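Local coordinates for protein GCN5-related N-acetyltransferase (Kribbella flavida, PDB 4MY0) that probably transfers an acetyl group from acetyl-coenzyme A to an amine, perhaps of an aminoglycoside, as a GCN5-related N-acetyltransferase, at residues C[208-216]-C[227-235]. Sequence-based numbering, arbitrary orientation.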
loop_
_atom_site.group_PDB
_atom_site.type_symbol
_atom_site.label_atom_id
_atom_site.label_comp_id
_atom_site.label_asym_id
_atom_site.label_seq_id
_atom_site.Cartn_x
_atom_site.Cartn_y
_atom_site.Cartn_z
ATOM N N LEU C 208 29.617 18.059 -16.861
ATOM C CA LEU C 208 30.336 19.277 -16.531
ATOM C C LEU C 208 30.122 20.345 -17.597
ATOM O O LEU C 208 30.274 20.084 -18.794
ATOM C CB LEU C 208 31.830 18.972 -16.407
ATOM C CG LEU C 208 32.763 20.163 -16.207
ATOM C CD1 LEU C 208 32.491 20.806 -14.861
ATOM C CD2 LEU C 208 34.214 19.728 -16.317
ATOM N N ALA C 209 29.759 21.548 -17.157
ATOM C CA ALA C 209 29.737 22.713 -18.043
ATOM C C ALA C 209 30.871 23.648 -17.621
ATOM O O ALA C 209 31.579 23.358 -16.659
ATOM C CB ALA C 209 28.406 23.419 -17.955
ATOM N N GLU C 210 31.022 24.774 -18.314
ATOM C CA GLU C 210 32.057 25.761 -17.982
ATOM C C GLU C 210 31.925 26.293 -16.548
ATOM O O GLU C 210 32.930 26.528 -15.867
ATOM C CB GLU C 210 32.012 26.923 -18.981
ATOM C CG GLU C 210 33.063 28.000 -18.762
ATOM C CD GLU C 210 33.259 28.875 -19.997
ATOM O OE1 GLU C 210 32.283 29.056 -20.763
ATOM O OE2 GLU C 210 34.392 29.367 -20.213
ATOM N N ASP C 211 30.684 26.454 -16.081
ATOM C CA ASP C 211 30.437 27.024 -14.755
ATOM C C ASP C 211 29.406 26.231 -13.954
ATOM O O ASP C 211 28.519 26.810 -13.307
ATOM C CB ASP C 211 29.995 28.483 -14.887
ATOM C CG ASP C 211 28.665 28.622 -15.612
ATOM O OD1 ASP C 211 27.957 29.625 -15.380
ATOM O OD2 ASP C 211 28.328 27.717 -16.406
ATOM N N GLY C 212 29.527 24.903 -13.987
ATOM C CA GLY C 212 28.625 24.056 -13.236
ATOM C C GLY C 212 28.793 22.579 -13.502
ATOM O O GLY C 212 29.491 22.168 -14.436
ATOM N N PHE C 213 28.149 21.771 -12.666
ATOM C CA PHE C 213 28.118 20.332 -12.891
ATOM C C PHE C 213 26.900 19.674 -12.255
ATOM O O PHE C 213 26.231 20.262 -11.415
ATOM C CB PHE C 213 29.398 19.665 -12.375
ATOM C CG PHE C 213 29.556 19.693 -10.871
ATOM C CD1 PHE C 213 30.445 20.579 -10.273
ATOM C CD2 PHE C 213 28.864 18.797 -10.060
ATOM C CE1 PHE C 213 30.616 20.592 -8.893
ATOM C CE2 PHE C 213 29.021 18.808 -8.678
ATOM C CZ PHE C 213 29.900 19.703 -8.092
ATOM N N VAL C 214 26.641 18.432 -12.633
ATOM C CA VAL C 214 25.583 17.668 -11.985
ATOM C C VAL C 214 26.044 16.221 -11.894
ATOM O O VAL C 214 26.713 15.700 -12.809
ATOM C CB VAL C 214 24.236 17.784 -12.739
ATOM C CG1 VAL C 214 24.354 17.221 -14.140
ATOM C CG2 VAL C 214 23.095 17.074 -11.971
ATOM N N VAL C 215 25.734 15.591 -10.769
ATOM C CA VAL C 215 25.989 14.170 -10.596
ATOM C C VAL C 215 24.677 13.522 -10.198
ATOM O O VAL C 215 24.028 13.954 -9.245
ATOM C CB VAL C 215 27.039 13.906 -9.511
ATOM C CG1 VAL C 215 27.343 12.406 -9.424
ATOM C CG2 VAL C 215 28.322 14.705 -9.818
ATOM N N TYR C 216 24.265 12.503 -10.943
ATOM C CA TYR C 216 23.022 11.813 -10.621
ATOM C C TYR C 216 23.118 10.315 -10.892
ATOM O O TYR C 216 24.130 9.828 -11.413
ATOM C CB TYR C 216 21.822 12.441 -11.343
ATOM C CG TYR C 216 21.825 12.307 -12.851
ATOM C CD1 TYR C 216 20.995 11.392 -13.488
ATOM C CD2 TYR C 216 22.631 13.116 -13.638
ATOM C CE1 TYR C 216 20.982 11.279 -14.859
ATOM C CE2 TYR C 216 22.628 13.007 -15.015
ATOM C CZ TYR C 216 21.804 12.089 -15.621
ATOM O OH TYR C 216 21.790 12.003 -16.998
ATOM N N GLU C 227 23.997 16.007 -6.469
ATOM C CA GLU C 227 24.481 17.374 -6.377
ATOM C C GLU C 227 24.394 18.068 -7.723
ATOM O O GLU C 227 24.753 17.483 -8.753
ATOM C CB GLU C 227 25.929 17.418 -5.849
ATOM C CG GLU C 227 26.458 18.848 -5.674
ATOM C CD GLU C 227 27.832 18.917 -4.989
ATOM O OE1 GLU C 227 28.578 17.911 -5.028
ATOM O OE2 GLU C 227 28.162 19.987 -4.417
ATOM N N LEU C 228 23.909 19.311 -7.707
ATOM C CA LEU C 228 23.933 20.163 -8.889
ATOM C C LEU C 228 24.447 21.521 -8.461
ATOM O O LEU C 228 23.931 22.121 -7.516
ATOM C CB LEU C 228 22.545 20.308 -9.514
ATOM C CG LEU C 228 22.546 20.895 -10.931
ATOM C CD1 LEU C 228 21.387 20.319 -11.764
ATOM C CD2 LEU C 228 22.487 22.417 -10.885
ATOM N N VAL C 229 25.467 22.001 -9.160
ATOM C CA VAL C 229 26.015 23.329 -8.909
ATOM C C VAL C 229 25.977 24.112 -10.215
ATOM O O VAL C 229 26.392 23.610 -11.259
ATOM C CB VAL C 229 27.461 23.232 -8.388
ATOM C CG1 VAL C 229 28.146 24.600 -8.382
ATOM C CG2 VAL C 229 27.462 22.614 -6.990
ATOM N N ALA C 230 25.453 25.330 -10.173
ATOM C CA ALA C 230 25.400 26.145 -11.381
ATOM C C ALA C 230 25.559 27.622 -11.042
ATOM O O ALA C 230 24.860 28.149 -10.171
ATOM C CB ALA C 230 24.105 25.909 -12.117
ATOM N N HIS C 231 26.469 28.288 -11.746
ATOM C CA HIS C 231 26.729 29.699 -11.501
ATOM C C HIS C 231 25.832 30.627 -12.317
ATOM O O HIS C 231 25.625 31.778 -11.933
ATOM C CB HIS C 231 28.200 30.027 -11.769
ATOM C CG HIS C 231 29.152 29.293 -10.878
ATOM N ND1 HIS C 231 30.509 29.238 -11.120
ATOM C CD2 HIS C 231 28.943 28.582 -9.744
ATOM C CE1 HIS C 231 31.094 28.529 -10.170
ATOM N NE2 HIS C 231 30.168 28.124 -9.321
ATOM N N SER C 232 25.307 30.141 -13.439
ATOM C CA SER C 232 24.506 30.985 -14.323
ATOM C C SER C 232 23.176 30.330 -14.665
ATOM O O SER C 232 23.033 29.111 -14.572
ATOM C CB SER C 232 25.260 31.300 -15.617
ATOM O OG SER C 232 25.280 30.168 -16.465
ATOM N N GLU C 233 22.209 31.146 -15.073
ATOM C CA GLU C 233 20.874 30.642 -15.375
ATOM C C GLU C 233 20.910 29.637 -16.523
ATOM O O GLU C 233 20.366 28.543 -16.410
ATOM C CB GLU C 233 19.939 31.803 -15.718
ATOM C CG GLU C 233 18.475 31.414 -15.867
ATOM C CD GLU C 233 17.653 32.509 -16.530
ATOM O OE1 GLU C 233 16.464 32.255 -16.839
ATOM O OE2 GLU C 233 18.200 33.616 -16.749
ATOM N N ALA C 234 21.551 30.013 -17.625
ATOM C CA ALA C 234 21.681 29.113 -18.763
ATOM C C ALA C 234 22.267 27.746 -18.372
ATOM O O ALA C 234 21.805 26.705 -18.836
ATOM C CB ALA C 234 22.515 29.766 -19.863
ATOM N N THR C 235 23.286 27.747 -17.520
ATOM C CA THR C 235 23.916 26.495 -17.123
ATOM C C THR C 235 23.003 25.669 -16.223
ATOM O O THR C 235 22.938 24.448 -16.359
ATOM C CB THR C 235 25.258 26.750 -16.426
ATOM O OG1 THR C 235 26.148 27.360 -17.357
ATOM C CG2 THR C 235 25.873 25.455 -15.941
#
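Glu227 faces Val215 in a hydrogen-bonded antiparallel pair: its O accepts from Val215 N at 2.9 Å, whereas the return bond is weak. With CG anti to the backbone N (chi1 -177°) and the chain extended beyond, its carboxylate reaches the rim of the Phe213 ring, OE1 lying 3.8 Å from CE2 near the ring plane and the two planes 81° apart. Leu228, on the other face of the hairpin, sets CD1 against Val214 CG2 at 3.7 Å. Val229 exchanges two backbone bonds with Phe213, and its CB sits over one face of that ring, offset toward the rim. Ala230 and Gly212 form a non-hydrogen-bonded antiparallel pair, their CA atoms 4.3 Å apart. His231 N then donates to Asp211 O at 3.0 Å; one face of its imidazole lies against this carbonyl, offset toward the rim, while NE2 is hydrogen-bonded to Leu174 O of helix 168-182. Beyond the strand, Ser232 is the N-cap of helix 233-244, its OG accepting a weak bond from Thr235 N while donating to the syn lone pair of Asp211 OD1 (2.9 Å), which ties the turn around Asp211 to the helix start. Thr235 OG1 and Asp211 OD2 are modelled unusually close, a doubtful length. This antiparallel hairpin of the second GNAT domain is covered by helix 168-182 on its Phe213 face, where Phe171 stacks on that ring, and by helix 233-244 on its Val214 face, through Val243 and Trp240.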